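Local coordinates for protein tRNA(Ile2) 2-agmatinylcytidine synthetase TiaS (Archaeoglobus fulgidus, PDB 5XOB) that uses ATP to join agmatine to the wobble cytidine of a minor isoleucine tRNA, forming 2-agmatinylcytidine and switching the codon read from AUG to AUA, at residues A[114-119]-A[263-268]. Sequence-based numbering, arbitrary orientation.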
loop_
_atom_site.group_PDB
_atom_site.type_symbol
_atom_site.label_atom_id
_atom_site.label_comp_id
_atom_site.label_asym_id
_atom_site.label_seq_id
_atom_site.Cartn_x
_atom_site.Cartn_y
_atom_site.Cartn_z
ATOM N N LYS A 114 -4.088 -11.999 1.054
ATOM C CA LYS A 114 -5.044 -11.497 2.047
ATOM C C LYS A 114 -4.886 -12.081 3.450
ATOM O O LYS A 114 -5.358 -11.491 4.430
ATOM C CB LYS A 114 -6.466 -11.744 1.554
ATOM C CG LYS A 114 -6.849 -10.818 0.419
ATOM C CD LYS A 114 -8.274 -11.043 -0.040
ATOM C CE LYS A 114 -8.644 -10.046 -1.122
ATOM N NZ LYS A 114 -10.047 -10.210 -1.587
ATOM N N ASP A 115 -4.203 -13.214 3.549
ATOM C CA ASP A 115 -4.261 -14.021 4.745
ATOM C C ASP A 115 -2.884 -14.542 5.112
ATOM O O ASP A 115 -1.867 -14.037 4.631
ATOM C CB ASP A 115 -5.222 -15.183 4.489
ATOM C CG ASP A 115 -6.232 -15.362 5.600
ATOM O OD1 ASP A 115 -7.187 -14.555 5.656
ATOM O OD2 ASP A 115 -6.080 -16.313 6.402
ATOM N N VAL A 116 -2.866 -15.543 5.985
ATOM C CA VAL A 116 -1.648 -16.205 6.404
ATOM C C VAL A 116 -1.642 -17.630 5.866
ATOM O O VAL A 116 -2.664 -18.319 5.870
ATOM C CB VAL A 116 -1.547 -16.236 7.938
ATOM C CG1 VAL A 116 -0.305 -16.997 8.388
ATOM C CG2 VAL A 116 -1.538 -14.819 8.499
ATOM N N LEU A 117 -0.467 -18.060 5.423
ATOM C CA LEU A 117 -0.270 -19.373 4.833
ATOM C C LEU A 117 0.847 -20.136 5.528
ATOM O O LEU A 117 1.789 -19.543 6.054
ATOM C CB LEU A 117 0.094 -19.212 3.362
ATOM C CG LEU A 117 -1.005 -19.567 2.378
ATOM C CD1 LEU A 117 -0.698 -18.977 1.015
ATOM C CD2 LEU A 117 -1.128 -21.078 2.299
ATOM N N GLN A 118 0.741 -21.459 5.502
ATOM C CA GLN A 118 1.757 -22.321 6.072
ATOM C C GLN A 118 2.533 -22.971 4.933
ATOM O O GLN A 118 2.008 -23.129 3.824
ATOM C CB GLN A 118 1.102 -23.378 6.967
ATOM C CG GLN A 118 0.273 -22.790 8.108
ATOM C CD GLN A 118 -0.595 -23.825 8.814
ATOM O OE1 GLN A 118 -1.366 -24.543 8.174
ATOM N NE2 GLN A 118 -0.488 -23.894 10.143
ATOM N N ILE A 119 3.780 -23.346 5.207
ATOM C CA ILE A 119 4.628 -23.985 4.200
ATOM C C ILE A 119 4.012 -25.320 3.774
ATOM O O ILE A 119 4.057 -25.693 2.599
ATOM C CB ILE A 119 6.068 -24.214 4.707
ATOM C CG1 ILE A 119 6.658 -22.909 5.258
ATOM C CG2 ILE A 119 6.950 -24.745 3.581
ATOM C CD1 ILE A 119 8.123 -22.982 5.642
ATOM N N ASN A 263 -5.796 -9.760 13.705
ATOM C CA ASN A 263 -4.529 -9.141 13.369
ATOM C C ASN A 263 -3.920 -9.870 12.190
ATOM O O ASN A 263 -4.323 -10.991 11.849
ATOM C CB ASN A 263 -3.555 -9.163 14.555
ATOM C CG ASN A 263 -3.952 -8.200 15.648
ATOM O OD1 ASN A 263 -3.795 -6.993 15.504
ATOM N ND2 ASN A 263 -4.465 -8.726 16.751
ATOM N N TYR A 264 -2.946 -9.213 11.572
ATOM C CA TYR A 264 -2.294 -9.712 10.365
ATOM C C TYR A 264 -3.234 -9.847 9.151
ATOM O O TYR A 264 -2.966 -10.639 8.242
ATOM C CB TYR A 264 -1.551 -11.024 10.663
ATOM C CG TYR A 264 -0.502 -10.848 11.736
ATOM C CD1 TYR A 264 0.506 -9.902 11.587
ATOM C CD2 TYR A 264 -0.523 -11.610 12.900
ATOM C CE1 TYR A 264 1.466 -9.720 12.558
ATOM C CE2 TYR A 264 0.437 -11.435 13.878
ATOM C CZ TYR A 264 1.428 -10.489 13.697
ATOM O OH TYR A 264 2.389 -10.302 14.659
ATOM N N ARG A 265 -4.320 -9.070 9.148
ATOM C CA ARG A 265 -5.208 -8.933 7.991
ATOM C C ARG A 265 -5.584 -7.459 7.853
ATOM O O ARG A 265 -5.457 -6.694 8.816
ATOM C CB ARG A 265 -6.480 -9.782 8.135
ATOM C CG ARG A 265 -6.325 -11.270 7.830
ATOM C CD ARG A 265 -5.914 -12.071 9.055
ATOM N NE ARG A 265 -6.000 -13.515 8.840
ATOM C CZ ARG A 265 -5.369 -14.435 9.573
ATOM N NH1 ARG A 265 -4.573 -14.090 10.585
ATOM N NH2 ARG A 265 -5.526 -15.720 9.283
ATOM N N SER A 266 -6.052 -7.076 6.660
ATOM C CA SER A 266 -6.392 -5.679 6.349
ATOM C C SER A 266 -7.844 -5.571 5.918
ATOM O O SER A 266 -8.368 -6.477 5.266
ATOM C CB SER A 266 -5.476 -5.147 5.252
ATOM O OG SER A 266 -4.125 -5.490 5.524
ATOM N N TYR A 267 -8.485 -4.458 6.277
ATOM C CA TYR A 267 -9.934 -4.328 6.139
ATOM C C TYR A 267 -10.422 -2.983 5.588
ATOM O O TYR A 267 -9.762 -1.956 5.735
ATOM C CB TYR A 267 -10.609 -4.564 7.498
ATOM C CG TYR A 267 -10.269 -5.886 8.155
ATOM C CD1 TYR A 267 -10.947 -7.050 7.806
ATOM C CD2 TYR A 267 -9.279 -5.969 9.133
ATOM C CE1 TYR A 267 -10.643 -8.266 8.399
ATOM C CE2 TYR A 267 -8.969 -7.182 9.733
ATOM C CZ TYR A 267 -9.660 -8.328 9.361
ATOM O OH TYR A 267 -9.378 -9.545 9.940
ATOM N N ARG A 268 -11.575 -3.025 4.921
ATOM C CA ARG A 268 -12.420 -1.859 4.727
ATOM C C ARG A 268 -13.642 -2.107 5.597
ATOM O O ARG A 268 -14.324 -3.125 5.434
ATOM C CB ARG A 268 -12.854 -1.697 3.268
ATOM C CG ARG A 268 -14.185 -0.961 3.116
ATOM C CD ARG A 268 -14.753 -0.949 1.700
ATOM N NE ARG A 268 -14.935 -2.267 1.074
ATOM C CZ ARG A 268 -15.833 -3.194 1.428
ATOM N NH1 ARG A 268 -16.656 -3.017 2.463
ATOM N NH2 ARG A 268 -15.888 -4.334 0.742
#
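Arg-265 reaches across to Asp-115 in a single-pronged salt bridge, NH2 lying 3.0 Å from OD2. The pairing is skewed: the carboxylate and guanidinium planes stand 86° apart, and the donor meets OD2 from above the carboxylate plane. Asp-115, the first residue past helix 106-114, suits its place because a short acidic side chain brings a negative charge to the arginine; its OD2 also receives a weak bond from the backbone N of Val-116, which may limit the turning of the carboxylate. A long, flexible arginine suits the spot because its chain turns sharply at chi2 (89°), setting CD off to one side of the CA-CB-CG plane, while CG itself rests 3.5 Å from the carbonyl O of Lys-114. On the other branch, NH1 makes a weak bond to Asn-263 O, in the guanidinium plane, a slight further restraint. Val-116, branched and apolar, lays CG2 over one guanidinium face, 3.6 Å above the plane and displaced toward the rim. An alanine in place of Arg-265 would probably leave the Asp-115 carboxylate without its positive mate and deprive the Val-116 methyl of the flat surface it covers.

Around this compact cluster the contact thins. Val-116 CG2 comes no nearer than 4.4 Å to Tyr-264 CB, and the exposed tyrosine ring leads away, as does the Lys-114 amine. Only 198 Å² is buried in all. Asn-46 ND2 bonds both Asp-115 O and Tyr-264 O. The contact thus joins the loop linking helices 106-114 and 119-129 of the TCKD domain to OB-domain strand 265-273, which runs between strands 252-254 and 319-327.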